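Local coordinates for protein DNA ligase (Archaeoglobus fulgidus, PDB 3GDE) that probably seals nicks in double-stranded DNA during replication, recombination and repair, using ATP and passing through an enzyme-AMP intermediate, at residues F253-V267 and I288-V302. Residues are numbered along the deposited sequence; the frame is centred on the assembly and turned at random.
Sequences FDGSRVQVHWDGSRV and IKKSVKPGVILDGEV
Asp299 OD2 is gripped by Arg257 NH2 and by the hydroxyl of Tyr409. Arg257 NH2 lies 2.5 Å from Asp299 OD2, a short salt bridge that meets the oxygen nearly head-on and in the guanidinium plane, while the carboxylate stands almost perpendicular to that plane (87°). The arginine gets there on an extended chain, CG anti to the backbone N (chi1 -159°), and its NH1 bonds to the carbonyl of Met229. Asp299 OD1 takes a weak bond from Gln259 NE2, whose amide is nearly coplanar with the carboxylate; Gln259 OE1 accepts from His261 NE2 at 2.8 Å, which helps to set the turn of the imidazole. Ile297 CG2 covers one face of the His261 ring in a CH-pi contact, 3.6 Å from its centroid. On the other side of the sheet, Val258 CG2 meets Val302 CG2, and Val260 CG1 reaches tip to tip to Ile288 CD1 (3.6 Å) of helix 282-291. Trp262 closes this end: Ile288 CG2 and Lys289 CG lie over one face of the indole, Gly264 CA over the opposite one, and Trp262 NE1 donates to Val292 O at 3.1 Å from above the carbonyl plane. Without the indole, as with an alanine at Trp262, Val292 O is likely to lose this donor and a gap to open between the strand and Ile288 and Lys289 of the helix. Strands 256-262 and 296-302 pair antiparallel from Ser256-Val302 to Trp262-Val296, where Gly295 and Val296 both face Trp262 in a G1 beta bulge. At the far end Glu301 CG packs on Phe253 CB (3.7 Å), and chi2 (82°) bends the carboxylate back toward the backbone of 255-257. Arg257 and Glu301, both predicted to bind ATP, thus project from one face of adjacent strands, as befits the nucleotide pocket of a DNA ligase adenylation domain.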
loop_
_atom_site.group_PDB
_atom_site.type_symbol
_atom_site.label_atom_id
_atom_site.label_comp_id
_atom_site.label_asym_id
_atom_site.label_seq_id
_atom_site.Cartn_x
_atom_site.Cartn_y
_atom_site.Cartn_z
ATOM N N PHE A 253 7.990 -15.013 -13.578
ATOM C CA PHE A 253 6.825 -14.821 -14.445
ATOM C C PHE A 253 6.428 -13.362 -14.699
ATOM O O PHE A 253 6.557 -12.501 -13.834
ATOM C CB PHE A 253 5.619 -15.587 -13.883
ATOM C CG PHE A 253 5.856 -17.063 -13.738
ATOM C CD1 PHE A 253 5.658 -17.924 -14.819
ATOM C CD2 PHE A 253 6.276 -17.598 -12.518
ATOM C CE1 PHE A 253 5.881 -19.296 -14.686
ATOM C CE2 PHE A 253 6.507 -18.969 -12.373
ATOM C CZ PHE A 253 6.311 -19.819 -13.457
ATOM N N ASP A 254 5.953 -13.096 -15.907
ATOM C CA ASP A 254 5.258 -11.853 -16.199
ATOM C C ASP A 254 3.822 -12.032 -15.710
ATOM O O ASP A 254 2.957 -12.545 -16.434
ATOM C CB ASP A 254 5.298 -11.538 -17.699
ATOM C CG ASP A 254 4.610 -10.216 -18.047
ATOM O OD1 ASP A 254 3.986 -9.598 -17.158
ATOM O OD2 ASP A 254 4.691 -9.788 -19.218
ATOM N N GLY A 255 3.589 -11.639 -14.462
ATOM C CA GLY A 255 2.271 -11.752 -13.855
ATOM C C GLY A 255 2.147 -10.941 -12.579
ATOM O O GLY A 255 2.958 -10.048 -12.327
ATOM N N SER A 256 1.116 -11.244 -11.786
ATOM C CA SER A 256 0.896 -10.561 -10.519
ATOM C C SER A 256 1.004 -11.518 -9.350
ATOM O O SER A 256 0.339 -12.540 -9.316
ATOM C CB SER A 256 -0.455 -9.859 -10.493
ATOM O OG SER A 256 -0.570 -8.981 -11.589
ATOM N N ARG A 257 1.836 -11.158 -8.382
ATOM C CA ARG A 257 1.993 -11.960 -7.190
ATOM C C ARG A 257 0.721 -11.969 -6.324
ATOM O O ARG A 257 0.039 -10.951 -6.167
ATOM C CB ARG A 257 3.191 -11.487 -6.394
ATOM C CG ARG A 257 3.696 -12.544 -5.451
ATOM C CD ARG A 257 5.084 -12.245 -4.979
ATOM N NE ARG A 257 5.423 -13.066 -3.831
ATOM C CZ ARG A 257 6.509 -12.889 -3.088
ATOM N NH1 ARG A 257 7.368 -11.909 -3.378
ATOM N NH2 ARG A 257 6.731 -13.683 -2.048
ATOM N N VAL A 258 0.392 -13.139 -5.806
ATOM C CA VAL A 258 -0.748 -13.304 -4.921
ATOM C C VAL A 258 -0.416 -14.246 -3.772
ATOM O O VAL A 258 0.582 -14.997 -3.803
ATOM C CB VAL A 258 -2.028 -13.841 -5.645
ATOM C CG1 VAL A 258 -2.503 -12.873 -6.701
ATOM C CG2 VAL A 258 -1.809 -15.252 -6.205
ATOM N N GLN A 259 -1.268 -14.190 -2.759
ATOM C CA GLN A 259 -1.175 -15.087 -1.628
ATOM C C GLN A 259 -2.555 -15.718 -1.404
ATOM O O GLN A 259 -3.560 -15.023 -1.272
ATOM C CB GLN A 259 -0.688 -14.310 -0.411
ATOM C CG GLN A 259 -0.356 -15.156 0.777
ATOM C CD GLN A 259 0.098 -14.319 1.934
ATOM O OE1 GLN A 259 -0.702 -13.937 2.784
ATOM N NE2 GLN A 259 1.384 -13.992 1.958
ATOM N N VAL A 260 -2.587 -17.041 -1.388
ATOM C CA VAL A 260 -3.839 -17.797 -1.377
ATOM C C VAL A 260 -4.014 -18.515 -0.041
ATOM O O VAL A 260 -3.123 -19.247 0.400
ATOM C CB VAL A 260 -3.884 -18.800 -2.565
ATOM C CG1 VAL A 260 -5.039 -19.796 -2.415
ATOM C CG2 VAL A 260 -3.985 -18.041 -3.889
ATOM N N HIS A 261 -5.163 -18.278 0.593
ATOM C CA HIS A 261 -5.482 -18.843 1.901
ATOM C C HIS A 261 -6.683 -19.798 1.804
ATOM O O HIS A 261 -7.737 -19.423 1.280
ATOM C CB HIS A 261 -5.815 -17.722 2.889
ATOM C CG HIS A 261 -4.678 -16.793 3.170
ATOM N ND1 HIS A 261 -4.044 -16.747 4.392
ATOM C CD2 HIS A 261 -4.077 -15.859 2.398
ATOM C CE1 HIS A 261 -3.094 -15.829 4.360
ATOM N NE2 HIS A 261 -3.093 -15.276 3.160
ATOM N N TRP A 262 -6.526 -21.009 2.336
ATOM C CA TRP A 262 -7.528 -22.081 2.176
ATOM C C TRP A 262 -7.114 -23.375 2.899
ATOM O O TRP A 262 -5.983 -23.815 2.716
ATOM C CB TRP A 262 -7.663 -22.364 0.664
ATOM C CG TRP A 262 -8.147 -23.745 0.273
ATOM C CD1 TRP A 262 -7.376 -24.833 -0.028
ATOM C CD2 TRP A 262 -9.506 -24.164 0.120
ATOM N NE1 TRP A 262 -8.172 -25.906 -0.360
ATOM C CE2 TRP A 262 -9.484 -25.525 -0.273
ATOM C CE3 TRP A 262 -10.742 -23.525 0.274
ATOM C CZ2 TRP A 262 -10.656 -26.258 -0.509
ATOM C CZ3 TRP A 262 -11.906 -24.255 0.033
ATOM C CH2 TRP A 262 -11.853 -25.606 -0.352
ATOM N N ASP A 263 -7.928 -24.026 3.727
ATOM C CA ASP A 263 -9.007 -23.556 4.599
ATOM C C ASP A 263 -9.638 -24.752 5.344
ATOM O O ASP A 263 -9.273 -24.968 6.498
ATOM C CB ASP A 263 -10.064 -22.690 3.945
ATOM C CG ASP A 263 -11.123 -22.257 4.938
ATOM O OD1 ASP A 263 -10.825 -22.195 6.151
ATOM O OD2 ASP A 263 -12.251 -21.992 4.511
ATOM N N GLY A 264 -10.529 -25.559 4.747
ATOM C CA GLY A 264 -10.956 -25.513 3.344
ATOM C C GLY A 264 -12.471 -25.432 3.186
ATOM O O GLY A 264 -13.117 -26.375 2.729
ATOM N N SER A 265 -13.027 -24.285 3.564
ATOM C CA SER A 265 -14.445 -23.996 3.435
ATOM C C SER A 265 -14.603 -22.730 2.589
ATOM O O SER A 265 -15.625 -22.526 1.934
ATOM C CB SER A 265 -15.062 -23.775 4.820
ATOM O OG SER A 265 -14.414 -24.568 5.811
ATOM N N ARG A 266 -13.579 -21.878 2.623
ATOM C CA ARG A 266 -13.519 -20.670 1.805
ATOM C C ARG A 266 -12.082 -20.305 1.405
ATOM O O ARG A 266 -11.116 -20.706 2.057
ATOM C CB ARG A 266 -14.195 -19.488 2.515
ATOM C CG ARG A 266 -13.446 -18.968 3.725
ATOM C CD ARG A 266 -13.815 -17.530 4.018
ATOM N NE ARG A 266 -13.360 -17.137 5.348
ATOM C CZ ARG A 266 -12.915 -15.922 5.670
ATOM N NH1 ARG A 266 -12.848 -14.960 4.756
ATOM N NH2 ARG A 266 -12.523 -15.676 6.913
ATOM N N VAL A 267 -11.970 -19.540 0.324
ATOM C CA VAL A 267 -10.701 -19.068 -0.203
ATOM C C VAL A 267 -10.665 -17.550 -0.050
ATOM O O VAL A 267 -11.670 -16.879 -0.293
ATOM C CB VAL A 267 -10.560 -19.425 -1.715
ATOM C CG1 VAL A 267 -9.292 -18.822 -2.330
ATOM C CG2 VAL A 267 -10.585 -20.937 -1.928
ATOM N N ILE A 288 -8.579 -23.571 -7.174
ATOM C CA ILE A 288 -7.926 -23.817 -5.888
ATOM C C ILE A 288 -8.700 -24.855 -5.051
ATOM O O ILE A 288 -8.108 -25.764 -4.458
ATOM C CB ILE A 288 -7.714 -22.475 -5.135
ATOM C CG1 ILE A 288 -6.443 -21.793 -5.651
ATOM C CG2 ILE A 288 -7.648 -22.675 -3.621
ATOM C CD1 ILE A 288 -6.506 -20.290 -5.660
ATOM N N LYS A 289 -10.025 -24.725 -5.041
ATOM C CA LYS A 289 -10.907 -25.647 -4.314
ATOM C C LYS A 289 -10.835 -27.081 -4.829
ATOM O O LYS A 289 -10.950 -28.024 -4.046
ATOM C CB LYS A 289 -12.349 -25.141 -4.316
ATOM C CG LYS A 289 -12.505 -23.818 -3.591
ATOM C CD LYS A 289 -13.945 -23.384 -3.462
ATOM C CE LYS A 289 -14.042 -22.220 -2.503
ATOM N NZ LYS A 289 -15.391 -21.580 -2.501
ATOM N N LYS A 290 -10.613 -27.257 -6.129
ATOM C CA LYS A 290 -10.433 -28.618 -6.647
ATOM C C LYS A 290 -8.992 -29.115 -6.690
ATOM O O LYS A 290 -8.755 -30.315 -6.574
ATOM C CB LYS A 290 -11.164 -28.860 -7.982
ATOM C CG LYS A 290 -10.946 -27.838 -9.068
ATOM C CD LYS A 290 -11.603 -28.302 -10.350
ATOM C CE LYS A 290 -11.946 -27.129 -11.255
ATOM N NZ LYS A 290 -12.354 -27.591 -12.618
ATOM N N SER A 291 -8.030 -28.202 -6.820
ATOM C CA SER A 291 -6.636 -28.611 -7.029
ATOM C C SER A 291 -5.734 -28.545 -5.799
ATOM O O SER A 291 -4.680 -29.194 -5.772
ATOM C CB SER A 291 -6.005 -27.833 -8.184
ATOM O OG SER A 291 -6.775 -27.972 -9.373
ATOM N N VAL A 292 -6.109 -27.759 -4.791
ATOM C CA VAL A 292 -5.219 -27.640 -3.634
ATOM C C VAL A 292 -5.756 -28.254 -2.334
ATOM O O VAL A 292 -6.961 -28.249 -2.061
ATOM C CB VAL A 292 -4.598 -26.196 -3.448
ATOM C CG1 VAL A 292 -4.361 -25.488 -4.802
ATOM C CG2 VAL A 292 -5.423 -25.335 -2.535
ATOM N N LYS A 293 -4.832 -28.821 -1.571
ATOM C CA LYS A 293 -5.105 -29.429 -0.284
ATOM C C LYS A 293 -5.475 -28.342 0.741
ATOM O O LYS A 293 -4.756 -27.353 0.875
ATOM C CB LYS A 293 -3.865 -30.223 0.133
ATOM C CG LYS A 293 -3.949 -31.008 1.428
ATOM C CD LYS A 293 -3.065 -30.381 2.526
ATOM C CE LYS A 293 -1.565 -30.397 2.177
ATOM N NZ LYS A 293 -0.933 -31.763 2.093
ATOM N N PRO A 294 -6.625 -28.504 1.431
ATOM C CA PRO A 294 -7.116 -27.514 2.399
ATOM C C PRO A 294 -6.168 -27.337 3.581
ATOM O O PRO A 294 -5.439 -28.262 3.923
ATOM C CB PRO A 294 -8.440 -28.116 2.877
ATOM C CG PRO A 294 -8.833 -29.090 1.804
ATOM C CD PRO A 294 -7.547 -29.650 1.312
ATOM N N GLY A 295 -6.179 -26.156 4.187
ATOM C CA GLY A 295 -5.341 -25.872 5.362
ATOM C C GLY A 295 -3.984 -25.278 5.026
ATOM O O GLY A 295 -3.011 -25.503 5.745
ATOM N N VAL A 296 -3.917 -24.529 3.925
ATOM C CA VAL A 296 -2.656 -23.937 3.467
ATOM C C VAL A 296 -2.732 -22.431 3.205
ATOM O O VAL A 296 -3.817 -21.851 3.029
ATOM C CB VAL A 296 -2.056 -24.655 2.201
ATOM C CG1 VAL A 296 -1.808 -26.131 2.462
ATOM C CG2 VAL A 296 -2.947 -24.471 0.987
ATOM N N ILE A 297 -1.556 -21.808 3.197
ATOM C CA ILE A 297 -1.398 -20.453 2.693
ATOM C C ILE A 297 -0.227 -20.499 1.726
ATOM O O ILE A 297 0.897 -20.837 2.099
ATOM C CB ILE A 297 -1.171 -19.421 3.818
ATOM C CG1 ILE A 297 -2.427 -19.309 4.667
ATOM C CG2 ILE A 297 -0.785 -18.050 3.223
ATOM C CD1 ILE A 297 -2.189 -18.787 6.047
ATOM N N LEU A 298 -0.522 -20.184 0.472
ATOM C CA LEU A 298 0.448 -20.329 -0.609
ATOM C C LEU A 298 0.867 -18.988 -1.188
ATOM O O LEU A 298 0.047 -18.078 -1.298
ATOM C CB LEU A 298 -0.148 -21.186 -1.739
ATOM C CG LEU A 298 -0.654 -22.594 -1.425
ATOM C CD1 LEU A 298 -1.184 -23.253 -2.690
ATOM C CD2 LEU A 298 0.426 -23.456 -0.794
ATOM N N ASP A 299 2.140 -18.897 -1.566
ATOM C CA ASP A 299 2.662 -17.803 -2.378
ATOM C C ASP A 299 2.708 -18.207 -3.852
ATOM O O ASP A 299 3.260 -19.248 -4.201
ATOM C CB ASP A 299 4.075 -17.424 -1.916
ATOM C CG ASP A 299 4.128 -16.093 -1.173
ATOM O OD1 ASP A 299 3.097 -15.650 -0.582
ATOM O OD2 ASP A 299 5.227 -15.487 -1.184
ATOM N N GLY A 300 2.145 -17.364 -4.714
ATOM C CA GLY A 300 2.091 -17.656 -6.136
ATOM C C GLY A 300 2.117 -16.473 -7.094
ATOM O O GLY A 300 2.098 -15.312 -6.697
ATOM N N GLU A 301 2.161 -16.798 -8.379
ATOM C CA GLU A 301 2.040 -15.810 -9.427
ATOM C C GLU A 301 0.824 -16.131 -10.290
ATOM O O GLU A 301 0.658 -17.264 -10.761
ATOM C CB GLU A 301 3.310 -15.800 -10.271
ATOM C CG GLU A 301 3.586 -14.483 -10.951
ATOM C CD GLU A 301 4.272 -13.461 -10.057
ATOM O OE1 GLU A 301 4.206 -12.259 -10.400
ATOM O OE2 GLU A 301 4.886 -13.828 -9.037
ATOM N N VAL A 302 -0.038 -15.139 -10.476
ATOM C CA VAL A 302 -1.160 -15.269 -11.406
ATOM C C VAL A 302 -0.764 -14.652 -12.753
ATOM O O VAL A 302 -0.286 -13.509 -12.812
ATOM C CB VAL A 302 -2.445 -14.623 -10.840
ATOM C CG1 VAL A 302 -3.542 -14.575 -11.886
ATOM C CG2 VAL A 302 -2.927 -15.409 -9.643
HETATM O O HOH W 1 7.404 -11.670 -11.279
HETATM O O HOH W 2 4.952 -9.940 -10.492
HETATM O O HOH W 3 -16.265 -23.834 -1.086
HETATM O O HOH W 4 -14.742 -18.935 -1.044
#